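Local coordinates for protein cytochrome C2 (Rhodospirillum rubrum, PDB 3C2C) that probably shuttles single electrons through the iron of its covalently held haem, as a cytochrome c of a photosynthetic bacterium, at residues Y46-S49 with E50-E54. Numbering follows the deposited sequence.
Sequences YAYS and ESYTE. With HEM (protoporphyrin IX containing Fe), chain B.
Ser49 grips one haem propionate with both its backbone and its side chain, OG bonding to haem O2D at 2.5 Å and N to haem O1D at 2.9 Å, the latter nearly straight (167°). This is a cytochrome c fold, in which Ser49 holds the propionate from the loop that runs into helix 50-57. With OG set beside the backbone N (chi1 -70°), both Ser49 donors face the same carboxylate. The Ser49 carbonyl then closes the turn: its O accepts Tyr52 N at 3.1 Å, with the donor well above the carbonyl plane, and also lies at the edge of the Tyr52 ring. Tyr48 serves the other propionate through a weak bond from OH to haem O2A, while Lys43 N also bonds that hydroxyl. Tyr48 CD1 rests 3.9 Å from Tyr52 CB, the two rings slid apart with little overlap. A phenylalanine in place of Tyr48 would probably keep this packing but leave O2A and Lys43 N without their shared hydroxyl. Tyr52 OH is hydrogen-bonded to Ser89 OG and Tyr70 OH, and Tyr46 turns its ring edge to one face of Tyr48, Tyr46 CD2 lying 3.5 Å above the Tyr48 ring plane, over its centre.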
ATOM      1  N   TYR A  46      -3.811   5.498 -12.429  1.00  9.30           N
ATOM      2  CA  TYR A  46      -2.299   5.373 -12.232  1.00  4.20           C
ATOM      3  C   TYR A  46      -1.806   4.266 -13.050  1.00  8.60           C
ATOM      4  O   TYR A  46      -2.606   3.302 -13.237  1.00 10.90           O
ATOM      5  CB  TYR A  46      -2.227   5.098 -10.706  1.00  6.50           C
ATOM      6  CG  TYR A  46      -0.757   4.959 -10.373  1.00  2.70           C
ATOM      7  CD1 TYR A  46      -0.018   6.150 -10.058  1.00  3.80           C
ATOM      8  CD2 TYR A  46      -0.057   3.779 -10.364  1.00  2.70           C
ATOM      9  CE1 TYR A  46       1.346   6.106  -9.837  1.00  5.30           C
ATOM     10  CE2 TYR A  46       1.271   3.763 -10.046  1.00  2.00           C
ATOM     11  CZ  TYR A  46       2.072   4.825  -9.786  1.00  7.90           C
ATOM     12  OH  TYR A  46       3.419   4.851  -9.540  1.00  7.70           O
ATOM     13  N   ALA A  47      -0.677   4.307 -13.713  1.00  8.90           N
ATOM     14  CA  ALA A  47      -0.150   3.136 -14.437  1.00  7.20           C
ATOM     15  C   ALA A  47       0.605   2.225 -13.547  1.00  7.10           C
ATOM     16  O   ALA A  47       1.884   2.512 -13.302  1.00  9.40           O
ATOM     17  CB  ALA A  47       0.934   3.660 -15.439  1.00  6.50           C
ATOM     18  N   TYR A  48       0.050   1.221 -13.001  1.00  6.60           N
ATOM     19  CA  TYR A  48       0.781   0.279 -12.069  1.00  3.70           C
ATOM     20  C   TYR A  48       1.677  -0.738 -12.758  1.00  4.20           C
ATOM     21  O   TYR A  48       1.363  -1.051 -13.969  1.00  8.50           O
ATOM     22  CB  TYR A  48      -0.269  -0.534 -11.385  1.00  3.30           C
ATOM     23  CG  TYR A  48      -1.037   0.145 -10.272  1.00  3.50           C
ATOM     24  CD1 TYR A  48      -0.470   0.272  -8.982  1.00  3.30           C
ATOM     25  CD2 TYR A  48      -2.239   0.703 -10.657  1.00  6.40           C
ATOM     26  CE1 TYR A  48      -1.268   1.010  -8.084  1.00  6.80           C
ATOM     27  CE2 TYR A  48      -3.038   1.418  -9.699  1.00  5.70           C
ATOM     28  CZ  TYR A  48      -2.522   1.516  -8.404  1.00  4.30           C
ATOM     29  OH  TYR A  48      -3.340   2.041  -7.430  1.00  5.50           O
ATOM     30  N   SER A  49       2.685  -1.193 -12.109  1.00  9.20           N
ATOM     31  CA  SER A  49       3.496  -2.385 -12.601  1.00  9.30           C
ATOM     32  C   SER A  49       2.439  -3.584 -12.882  1.00 13.50           C
ATOM     33  O   SER A  49       1.358  -3.635 -12.236  1.00 10.80           O
ATOM     34  CB  SER A  49       4.450  -2.925 -11.543  1.00  8.80           C
ATOM     35  OG  SER A  49       5.432  -1.889 -11.430  1.00  7.70           O
ATOM     36  N   GLU A  50       2.697  -4.422 -13.879  1.00 10.80           N
ATOM     37  CA  GLU A  50       1.765  -5.477 -14.283  1.00  8.20           C
ATOM     38  C   GLU A  50       1.449  -6.346 -13.119  1.00  5.80           C
ATOM     39  O   GLU A  50       0.303  -6.728 -12.992  1.00  8.50           O
ATOM     40  CB  GLU A  50       2.471  -6.319 -15.323  1.00 11.30           C
ATOM     41  CG  GLU A  50       1.320  -7.031 -16.006  1.00 28.90           C
ATOM     42  CD  GLU A  50       1.437  -8.113 -17.135  1.00 32.30           C
ATOM     43  OE1 GLU A  50       0.204  -8.351 -17.627  1.00 33.80           O
ATOM     44  OE2 GLU A  50       2.639  -8.297 -17.412  1.00 28.70           O
ATOM     45  N   SER A  51       2.375  -6.510 -12.204  1.00  6.80           N
ATOM     46  CA  SER A  51       2.230  -7.340 -11.043  1.00  7.40           C
ATOM     47  C   SER A  51       1.046  -6.979 -10.145  1.00 14.50           C
ATOM     48  O   SER A  51       0.360  -7.844  -9.525  1.00 13.00           O
ATOM     49  CB  SER A  51       3.481  -7.398 -10.120  1.00 14.10           C
ATOM     50  OG  SER A  51       3.712  -6.191  -9.541  1.00 13.40           O
ATOM     51  N   TYR A  52       0.608  -5.755 -10.088  1.00 11.50           N
ATOM     52  CA  TYR A  52      -0.536  -5.251  -9.271  1.00  8.60           C
ATOM     53  C   TYR A  52      -1.805  -5.519 -10.022  1.00  7.50           C
ATOM     54  O   TYR A  52      -2.710  -5.927  -9.253  1.00  9.80           O
ATOM     55  CB  TYR A  52      -0.518  -3.642  -8.930  1.00  6.60           C
ATOM     56  CG  TYR A  52       0.723  -3.392  -7.944  1.00  5.90           C
ATOM     57  CD1 TYR A  52       0.498  -3.096  -6.618  1.00  3.70           C
ATOM     58  CD2 TYR A  52       2.064  -3.348  -8.464  1.00 10.30           C
ATOM     59  CE1 TYR A  52       1.586  -2.909  -5.784  1.00  6.90           C
ATOM     60  CE2 TYR A  52       3.162  -3.253  -7.554  1.00  6.90           C
ATOM     61  CZ  TYR A  52       2.908  -2.948  -6.224  1.00  6.90           C
ATOM     62  OH  TYR A  52       3.983  -2.629  -5.413  1.00  6.70           O
ATOM     63  N   THR A  53      -1.778  -5.445 -11.266  1.00  8.00           N
ATOM     64  CA  THR A  53      -2.936  -5.833 -12.078  1.00  6.30           C
ATOM     65  C   THR A  53      -3.314  -7.333 -11.970  1.00 16.50           C
ATOM     66  O   THR A  53      -4.478  -7.800 -11.965  1.00 16.80           O
ATOM     67  CB  THR A  53      -2.319  -5.458 -13.525  1.00 17.40           C
ATOM     68  OG1 THR A  53      -2.679  -4.021 -13.562  1.00 22.40           O
ATOM     69  CG2 THR A  53      -2.708  -6.303 -14.664  1.00 29.20           C
ATOM     70  N   GLU A  54      -2.372  -8.182 -11.771  1.00 18.90           N
ATOM     71  CA  GLU A  54      -2.347  -9.649 -11.597  1.00  9.20           C
ATOM     72  C   GLU A  54      -2.646  -9.839 -10.127  1.00 15.60           C
ATOM     73  O   GLU A  54      -3.653 -10.547 -10.143  1.00 13.20           O
ATOM     74  CB  GLU A  54      -0.833 -10.133 -11.727  1.00  5.00           C
ATOM     75  CG  GLU A  54      -0.454 -10.185 -13.187  1.00 13.30           C
ATOM     76  CD  GLU A  54       0.961 -10.639 -13.514  1.00 16.90           C
ATOM     77  OE1 GLU A  54       1.987 -10.292 -12.918  1.00 21.20           O
ATOM     78  OE2 GLU A  54       1.157 -11.499 -14.453  1.00 21.90           O
TER
HETATM   79  CHA HEM B 113       2.092   1.644  -4.269  1.00  2.00           C
HETATM   80  CHB HEM B 113       1.529   2.207   0.591  1.00  2.00           C
HETATM   81  CHC HEM B 113       5.813   4.615   0.715  1.00  2.00           C
HETATM   82  CHD HEM B 113       6.125   4.453  -4.084  1.00  2.10           C
HETATM   83  C1A HEM B 113       1.686   1.561  -2.921  1.00  4.30           C
HETATM   84  C2A HEM B 113       0.540   0.788  -2.486  1.00  6.60           C
HETATM   85  C3A HEM B 113       0.319   1.034  -1.203  1.00  3.10           C
HETATM   86  C4A HEM B 113       1.467   1.793  -0.689  1.00  2.00           C
HETATM   87  CMA HEM B 113      -0.778   0.333  -0.286  1.00  3.10           C
HETATM   88  CAA HEM B 113      -0.384  -0.046  -3.489  1.00  7.00           C
HETATM   89  CBA HEM B 113      -1.759   0.604  -3.887  1.00  3.80           C
HETATM   90  CGA HEM B 113      -2.523  -0.171  -4.900  1.00  3.60           C
HETATM   91  O1A HEM B 113      -2.320  -1.459  -5.048  1.00  5.20           O
HETATM   92  O2A HEM B 113      -3.470   0.449  -5.411  1.00  5.10           O
HETATM   93  C1B HEM B 113       2.616   3.072   0.956  1.00  2.60           C
HETATM   94  C2B HEM B 113       2.871   3.410   2.317  1.00  4.10           C
HETATM   95  C3B HEM B 113       4.071   4.028   2.282  1.00  3.80           C
HETATM   96  C4B HEM B 113       4.660   3.977   1.015  1.00  2.00           C
HETATM   97  CMB HEM B 113       1.822   3.280   3.480  1.00  3.50           C
HETATM   98  CAB HEM B 113       4.931   4.513   3.554  1.00  6.00           C
HETATM   99  CBB HEM B 113       4.866   3.729   4.777  1.00  5.10           C
HETATM  100  C1C HEM B 113       6.233   4.725  -0.542  1.00  3.80           C
HETATM  101  C2C HEM B 113       7.458   5.578  -0.986  1.00  3.30           C
HETATM  102  C3C HEM B 113       7.597   5.372  -2.287  1.00  4.80           C
HETATM  103  C4C HEM B 113       6.343   4.774  -2.769  1.00  2.80           C
HETATM  104  CMC HEM B 113       8.423   6.017   0.107  1.00  2.70           C
HETATM  105  CAC HEM B 113       8.698   5.904  -3.240  1.00 11.30           C
HETATM  106  CBC HEM B 113      10.031   5.949  -2.951  1.00 13.30           C
HETATM  107  C1D HEM B 113       5.107   3.641  -4.538  1.00  2.40           C
HETATM  108  C2D HEM B 113       4.894   3.241  -5.887  1.00  3.40           C
HETATM  109  C3D HEM B 113       3.781   2.486  -5.940  1.00  5.70           C
HETATM  110  C4D HEM B 113       3.298   2.284  -4.627  1.00  3.00           C
HETATM  111  CMD HEM B 113       5.880   3.761  -7.007  1.00  7.60           C
HETATM  112  CAD HEM B 113       3.194   1.757  -7.199  1.00  3.60           C
HETATM  113  CBD HEM B 113       4.113   0.564  -7.434  1.00  5.30           C
HETATM  114  CGD HEM B 113       4.086  -0.046  -8.817  1.00 10.90           C
HETATM  115  O1D HEM B 113       3.047   0.021  -9.527  1.00  7.10           O
HETATM  116  O2D HEM B 113       5.123  -0.767  -9.162  1.00 10.30           O
HETATM  117  NA  HEM B 113       2.178   2.146  -1.817  1.00  3.60           N
HETATM  118  NB  HEM B 113       3.781   3.336   0.185  1.00  2.00           N
HETATM  119  NC  HEM B 113       5.645   4.272  -1.679  1.00  2.90           N
HETATM  120  ND  HEM B 113       4.148   3.022  -3.718  1.00  2.30           N
HETATM  121 FE   HEM B 113       3.928   3.215  -1.780  1.00  7.20          FE